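Local atomic coordinates of toxin-antitoxin system antitoxin MntA family (Shewanella oneidensis MR-1, PDB entry 6M6U), a protein that adenylylates its partner toxin HepT, adding three AMP units in succession to one tyrosine and so neutralising it, and binds its own promoter. Residues D15-L20 with I42-A47; Q21-F26 with K91-T96. The protein carries 2 engineered substitutions. All blocks are in the same frame, centred on the assembly; numbering follows the deposited sequence.

Interaction 1 of 2, residues D15-L20 with I42-A47; sequences DNIPKL and IAVLAA
The carbonyl oxygen of Lys19 is approached by two groups where strand 40-46 ends. Ala47 N, just past the strand, donates a hydrogen bond to Lys19 O at 3.1 Å. Ala46 CA adds a weaker CA-H...O contact to the same oxygen. This is the start of an antiparallel pairing in the nucleotidyltransferase fold, where a type II beta turn from Ile17 to Leu20 carries the chain from helix 6-16 into strand 20-26. Lys19 holds the third place of the turn, with a positive phi. Leu20 and Ala46 then form a non-hydrogen-bonded pair, with Leu20 CA 4.2 Å from Ala46 CA.

Beside the turn, around Ile17 and Leu20, the contact is apolar. Ile17 spreads its two branches over the strand. Its CG2 lies 3.8 Å from Ala46 CB, while its CD1 meets Val44 CG2 tip to tip at 4.1 Å. Leu20 CD1 lies 3.9 Å from Val44 CB, and the two side chains cross at about a right angle. Leu13 of helix 6-16 touches both Leu20 and Val44, and Leu50 touches both Ile17 and Val44. The apolar patch therefore continues into the core between helix and sheet.

The other end of the contact is at the surface. Lys19 bends at chi3 (-61°), and its chain curls around the methyl of Ala47. Its ammonium forms a salt bridge with Asp48. Lys19 CB and NZ both touch that methyl, lying 3.6 Å and 3.7 Å from Ala47 CB.

Interaction 2 of 2, residues Q21-F26 with K91-T96; sequences QLIYLF and KQLWGT
Ile23 and Leu25 form four backbone hydrogen bonds with strand 91-94, an outer strand of the four-stranded mixed sheet in this polymerase beta-type nucleotidyltransferase fold. The strands are antiparallel. A classic beta bulge interrupts them, with Leu93 and Trp94 both facing Ile23. The regular pair of Leu25 and Lys91 is tight: Lys91 N donates to Leu25 O at 2.7 Å. At the bulge Leu93 N donates to Ile23 O, also at 2.7 Å, but the bond from Ile23 N to Trp94 O is longer, 3.3 Å.

Ile23 sits in the packed part. Its CG2 lies 3.8 Å from Leu93 CB, and the two side chains cross at about a right angle. Ile23 CG1 and CD1 lean on Trp94 CB. Helix 6-16 covers this face, with Leu13 on Ile23 and Ile10 on Leu93. On the face of Tyr24 and Gln92, Tyr24 CE1 approaches Gln92 CB at 3.6 Å. Ring and amide planes are 46° apart. Helix 97-125, which includes parts important for interaction with the toxin, lies here, and its Asp100 is hydrogen-bonded to the Tyr24 hydroxyl. Near the start of strand 20-26 the backbones come close. Gly95 CA makes a CA-H...O contact of 3.1 Å with Gln21 O, where a CB on Gly95 would run into that oxygen. The CZ3-CE3 part of the partly exposed Trp94 ring lies near the same oxygen, with CZ3 3.6 Å from Gln21 O.

The solvent side is looser. The end of Lys91 leads away from strand 20-26 to a salt bridge with Glu6.

The bulge is bridged by the extended Gln92 side chain. Gln92 NE2 donates to Trp94 O at 3.1 Å, from the face of that carbonyl opposite to Ile23 N.

Both contacts hold strand 20-26. Interaction 1 joins its first residue, and the turn before it, to the end of strand 40-46. Interaction 2 joins residues 21-25 to segment 91-96, on its other side. Backbone bonds from Leu45 O to Gln21 N and from Ala43 O to Tyr24 N tie the two together. Interaction 1 buries less surface. It rests on one backbone bond, branched apolar side chains packed on Val44 and Ala46, and the Lys19 chain on Ala47. Interaction 2 is a fuller strand pairing, with four such bonds. Each mixes buried residues with a lysine at the surface. Strand 40-46 also bears the engineered Glu41, at a magnesium-binding position; Leu25 of interaction 2 lies closer to it than Val44 of interaction 1.

Interaction 1 of 2, residues D15-L20 with I42-A47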
loop_
_atom_site.group_PDB
_atom_site.type_symbol
_atom_site.label_atom_id
_atom_site.label_comp_id
_atom_site.label_asym_id
_atom_site.label_seq_id
_atom_site.Cartn_x
_atom_site.Cartn_y
_atom_site.Cartn_z
ATOM N N ASP E 15 -23.446 -18.230 14.161
ATOM C CA ASP E 15 -23.967 -17.276 15.130
ATOM C C ASP E 15 -24.237 -15.907 14.526
ATOM O O ASP E 15 -25.017 -15.143 15.101
ATOM C CB ASP E 15 -22.994 -17.108 16.302
ATOM C CG ASP E 15 -22.837 -18.372 17.127
ATOM O OD1 ASP E 15 -23.533 -19.372 16.843
ATOM O OD2 ASP E 15 -22.015 -18.362 18.071
ATOM N N ASN E 16 -23.612 -15.570 13.394
ATOM C CA ASN E 16 -23.684 -14.214 12.862
ATOM C C ASN E 16 -24.409 -14.085 11.528
ATOM O O ASN E 16 -24.718 -12.959 11.128
ATOM C CB ASN E 16 -22.272 -13.623 12.722
ATOM C CG ASN E 16 -21.699 -13.168 14.048
ATOM O OD1 ASN E 16 -21.899 -12.027 14.461
ATOM N ND2 ASN E 16 -20.984 -14.055 14.722
ATOM N N ILE E 17 -24.693 -15.180 10.831
ATOM C CA ILE E 17 -25.334 -15.071 9.519
ATOM C C ILE E 17 -26.704 -15.736 9.551
ATOM O O ILE E 17 -26.795 -16.962 9.702
ATOM C CB ILE E 17 -24.457 -15.682 8.416
ATOM C CG1 ILE E 17 -23.110 -14.965 8.352
ATOM C CG2 ILE E 17 -25.163 -15.577 7.073
ATOM C CD1 ILE E 17 -22.148 -15.549 7.344
ATOM N N PRO E 18 -27.787 -14.978 9.402
ATOM C CA PRO E 18 -29.117 -15.597 9.377
ATOM C C PRO E 18 -29.302 -16.477 8.151
ATOM O O PRO E 18 -28.850 -16.145 7.052
ATOM C CB PRO E 18 -30.068 -14.394 9.344
ATOM C CG PRO E 18 -29.255 -13.293 8.746
ATOM C CD PRO E 18 -27.850 -13.514 9.238
ATOM N N LYS E 19 -29.976 -17.609 8.357
ATOM C CA LYS E 19 -30.356 -18.515 7.269
ATOM C C LYS E 19 -29.140 -18.961 6.461
ATOM O O LYS E 19 -29.194 -19.075 5.233
ATOM C CB LYS E 19 -31.405 -17.874 6.361
ATOM C CG LYS E 19 -32.685 -17.494 7.076
ATOM C CD LYS E 19 -33.493 -16.532 6.237
ATOM C CE LYS E 19 -32.705 -15.257 5.987
ATOM N NZ LYS E 19 -33.242 -14.508 4.825
ATOM N N LEU E 20 -28.035 -19.206 7.159
ATOM C CA LEU E 20 -26.828 -19.706 6.516
ATOM C C LEU E 20 -27.095 -21.063 5.877
ATOM O O LEU E 20 -27.859 -21.874 6.405
ATOM C CB LEU E 20 -25.707 -19.807 7.545
ATOM C CG LEU E 20 -24.292 -20.120 7.078
ATOM C CD1 LEU E 20 -23.804 -19.054 6.117
ATOM C CD2 LEU E 20 -23.388 -20.198 8.299
ATOM N N ILE E 42 -12.786 -17.672 2.974
ATOM C CA ILE E 42 -14.002 -18.372 3.363
ATOM C C ILE E 42 -15.153 -17.866 2.505
ATOM O O ILE E 42 -15.295 -16.657 2.284
ATOM C CB ILE E 42 -14.310 -18.172 4.862
ATOM C CG1 ILE E 42 -13.121 -18.623 5.708
ATOM C CG2 ILE E 42 -15.580 -18.929 5.262
ATOM C CD1 ILE E 42 -13.118 -18.038 7.100
ATOM N N ALA E 43 -15.973 -18.791 2.021
ATOM C CA ALA E 43 -17.141 -18.470 1.221
ATOM C C ALA E 43 -18.386 -18.988 1.927
ATOM O O ALA E 43 -18.373 -20.075 2.512
ATOM C CB ALA E 43 -17.043 -19.076 -0.181
ATOM N N VAL E 44 -19.456 -18.205 1.872
ATOM C CA VAL E 44 -20.713 -18.570 2.506
ATOM C C VAL E 44 -21.844 -18.335 1.520
ATOM O O VAL E 44 -21.785 -17.443 0.667
ATOM C CB VAL E 44 -20.966 -17.781 3.813
ATOM C CG1 VAL E 44 -20.020 -18.252 4.905
ATOM C CG2 VAL E 44 -20.799 -16.290 3.572
ATOM N N LEU E 45 -22.871 -19.164 1.632
ATOM C CA LEU E 45 -24.141 -18.940 0.965
ATOM C C LEU E 45 -25.211 -18.879 2.038
ATOM O O LEU E 45 -25.321 -19.794 2.862
ATOM C CB LEU E 45 -24.457 -20.045 -0.049
ATOM C CG LEU E 45 -25.718 -19.834 -0.897
ATOM C CD1 LEU E 45 -25.549 -18.645 -1.836
ATOM C CD2 LEU E 45 -26.062 -21.090 -1.680
ATOM N N ALA E 46 -25.967 -17.793 2.049
ATOM C CA ALA E 46 -27.131 -17.643 2.902
ATOM C C ALA E 46 -28.361 -17.449 2.022
ATOM O O ALA E 46 -28.258 -17.279 0.803
ATOM C CB ALA E 46 -26.958 -16.467 3.870
ATOM N N ALA E 47 -29.537 -17.469 2.656
ATOM C CA ALA E 47 -30.778 -17.276 1.910
ATOM C C ALA E 47 -30.803 -15.918 1.216
ATOM O O ALA E 47 -31.232 -15.812 0.060
ATOM C CB ALA E 47 -31.984 -17.426 2.837
#

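Interaction 2 of 2, residues Q21-F26 with K91-T96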
loop_
_atom_site.group_PDB
_atom_site.type_symbol
_atom_site.label_atom_id
_atom_site.label_comp_id
_atom_site.label_asym_id
_atom_site.label_seq_id
_atom_site.Cartn_x
_atom_site.Cartn_y
_atom_site.Cartn_z
ATOM N N GLN E 21 -26.473 -21.307 4.739
ATOM C CA GLN E 21 -26.710 -22.562 4.034
ATOM C C GLN E 21 -25.436 -23.328 3.721
ATOM O O GLN E 21 -25.451 -24.560 3.746
ATOM C CB GLN E 21 -27.484 -22.300 2.729
ATOM C CG GLN E 21 -28.889 -21.763 2.944
ATOM C CD GLN E 21 -29.497 -21.183 1.681
ATOM O OE1 GLN E 21 -28.815 -21.013 0.670
ATOM N NE2 GLN E 21 -30.785 -20.867 1.735
ATOM N N LEU E 22 -24.340 -22.639 3.410
ATOM C CA LEU E 22 -23.109 -23.305 3.013
ATOM C C LEU E 22 -21.918 -22.526 3.543
ATOM O O LEU E 22 -21.897 -21.296 3.469
ATOM C CB LEU E 22 -23.011 -23.433 1.481
ATOM C CG LEU E 22 -24.025 -24.345 0.779
ATOM C CD1 LEU E 22 -24.086 -24.052 -0.713
ATOM C CD2 LEU E 22 -23.719 -25.822 1.016
ATOM N N ILE E 23 -20.935 -23.244 4.088
ATOM C CA ILE E 23 -19.634 -22.683 4.446
ATOM C C ILE E 23 -18.564 -23.456 3.688
ATOM O O ILE E 23 -18.536 -24.692 3.742
ATOM C CB ILE E 23 -19.359 -22.753 5.960
ATOM C CG1 ILE E 23 -20.392 -21.954 6.753
ATOM C CG2 ILE E 23 -17.961 -22.243 6.267
ATOM C CD1 ILE E 23 -20.154 -21.988 8.245
ATOM N N TYR E 24 -17.690 -22.735 2.992
ATOM C CA TYR E 24 -16.542 -23.329 2.320
ATOM C C TYR E 24 -15.271 -22.640 2.769
ATOM O O TYR E 24 -15.221 -21.409 2.880
ATOM C CB TYR E 24 -16.606 -23.214 0.794
ATOM C CG TYR E 24 -17.740 -23.956 0.152
ATOM C CD1 TYR E 24 -17.669 -25.324 -0.058
ATOM C CD2 TYR E 24 -18.876 -23.283 -0.262
ATOM C CE1 TYR E 24 -18.709 -26.002 -0.651
ATOM C CE2 TYR E 24 -19.915 -23.948 -0.853
ATOM C CZ TYR E 24 -19.830 -25.308 -1.044
ATOM O OH TYR E 24 -20.877 -25.969 -1.639
ATOM N N LEU E 25 -14.248 -23.445 3.009
ATOM C CA LEU E 25 -12.878 -22.969 3.043
ATOM C C LEU E 25 -12.298 -23.192 1.652
ATOM O O LEU E 25 -12.480 -24.266 1.070
ATOM C CB LEU E 25 -12.082 -23.729 4.105
ATOM C CG LEU E 25 -10.687 -23.259 4.499
ATOM C CD1 LEU E 25 -10.747 -21.929 5.253
ATOM C CD2 LEU E 25 -10.018 -24.340 5.337
ATOM N N PHE E 26 -11.651 -22.171 1.095
ATOM C CA PHE E 26 -11.051 -22.317 -0.226
ATOM C C PHE E 26 -9.708 -21.597 -0.233
ATOM O O PHE E 26 -9.228 -21.111 0.795
ATOM C CB PHE E 26 -12.002 -21.827 -1.333
ATOM C CG PHE E 26 -12.211 -20.329 -1.368
ATOM C CD1 PHE E 26 -11.611 -19.558 -2.355
ATOM C CD2 PHE E 26 -13.037 -19.699 -0.442
ATOM C CE1 PHE E 26 -11.803 -18.180 -2.406
ATOM C CE2 PHE E 26 -13.236 -18.321 -0.484
ATOM C CZ PHE E 26 -12.616 -17.561 -1.471
ATOM N N LYS E 91 -13.417 -26.685 0.312
ATOM C CA LYS E 91 -13.736 -27.719 1.290
ATOM C C LYS E 91 -14.985 -27.271 2.041
ATOM O O LYS E 91 -14.961 -26.259 2.751
ATOM C CB LYS E 91 -12.567 -27.954 2.247
ATOM C CG LYS E 91 -12.875 -28.948 3.357
ATOM C CD LYS E 91 -11.728 -29.056 4.362
ATOM C CE LYS E 91 -12.053 -30.065 5.458
ATOM N NZ LYS E 91 -10.975 -30.137 6.491
ATOM N N GLN E 92 -16.073 -28.020 1.886
ATOM C CA GLN E 92 -17.317 -27.674 2.556
ATOM C C GLN E 92 -17.190 -27.914 4.054
ATOM O O GLN E 92 -16.890 -29.031 4.490
ATOM C CB GLN E 92 -18.475 -28.485 1.986
ATOM C CG GLN E 92 -19.746 -28.313 2.788
ATOM C CD GLN E 92 -20.949 -28.935 2.127
ATOM O OE1 GLN E 92 -20.818 -29.746 1.208
ATOM N NE2 GLN E 92 -22.138 -28.563 2.592
ATOM N N LEU E 93 -17.430 -26.868 4.847
ATOM C CA LEU E 93 -17.367 -26.981 6.299
ATOM C C LEU E 93 -18.732 -27.163 6.950
ATOM O O LEU E 93 -18.797 -27.648 8.086
ATOM C CB LEU E 93 -16.690 -25.744 6.903
ATOM C CG LEU E 93 -15.262 -25.410 6.468
ATOM C CD1 LEU E 93 -14.742 -24.218 7.259
ATOM C CD2 LEU E 93 -14.349 -26.616 6.649
ATOM N N TRP E 94 -19.814 -26.796 6.266
ATOM C CA TRP E 94 -21.144 -26.854 6.853
ATOM C C TRP E 94 -22.177 -26.775 5.735
ATOM O O TRP E 94 -21.888 -26.307 4.632
ATOM C CB TRP E 94 -21.341 -25.722 7.873
ATOM C CG TRP E 94 -22.601 -25.832 8.672
ATOM C CD1 TRP E 94 -22.787 -26.533 9.832
ATOM C CD2 TRP E 94 -23.855 -25.219 8.369
ATOM N NE1 TRP E 94 -24.084 -26.395 10.266
ATOM C CE2 TRP E 94 -24.759 -25.592 9.384
ATOM C CE3 TRP E 94 -24.304 -24.396 7.334
ATOM C CZ2 TRP E 94 -26.085 -25.169 9.392
ATOM C CZ3 TRP E 94 -25.620 -23.976 7.344
ATOM C CH2 TRP E 94 -26.495 -24.362 8.366
ATOM N N GLY E 95 -23.382 -27.238 6.035
ATOM C CA GLY E 95 -24.478 -27.228 5.091
ATOM C C GLY E 95 -24.782 -28.622 4.557
ATOM O O GLY E 95 -23.955 -29.536 4.601
ATOM N N THR E 96 -26.001 -28.780 4.042
ATOM C CA THR E 96 -26.407 -30.084 3.541
ATOM C C THR E 96 -25.641 -30.439 2.270
ATOM O O THR E 96 -25.131 -29.576 1.548
ATOM C CB THR E 96 -27.908 -30.126 3.250
ATOM O OG1 THR E 96 -28.207 -29.260 2.147
ATOM C CG2 THR E 96 -28.706 -29.692 4.474
#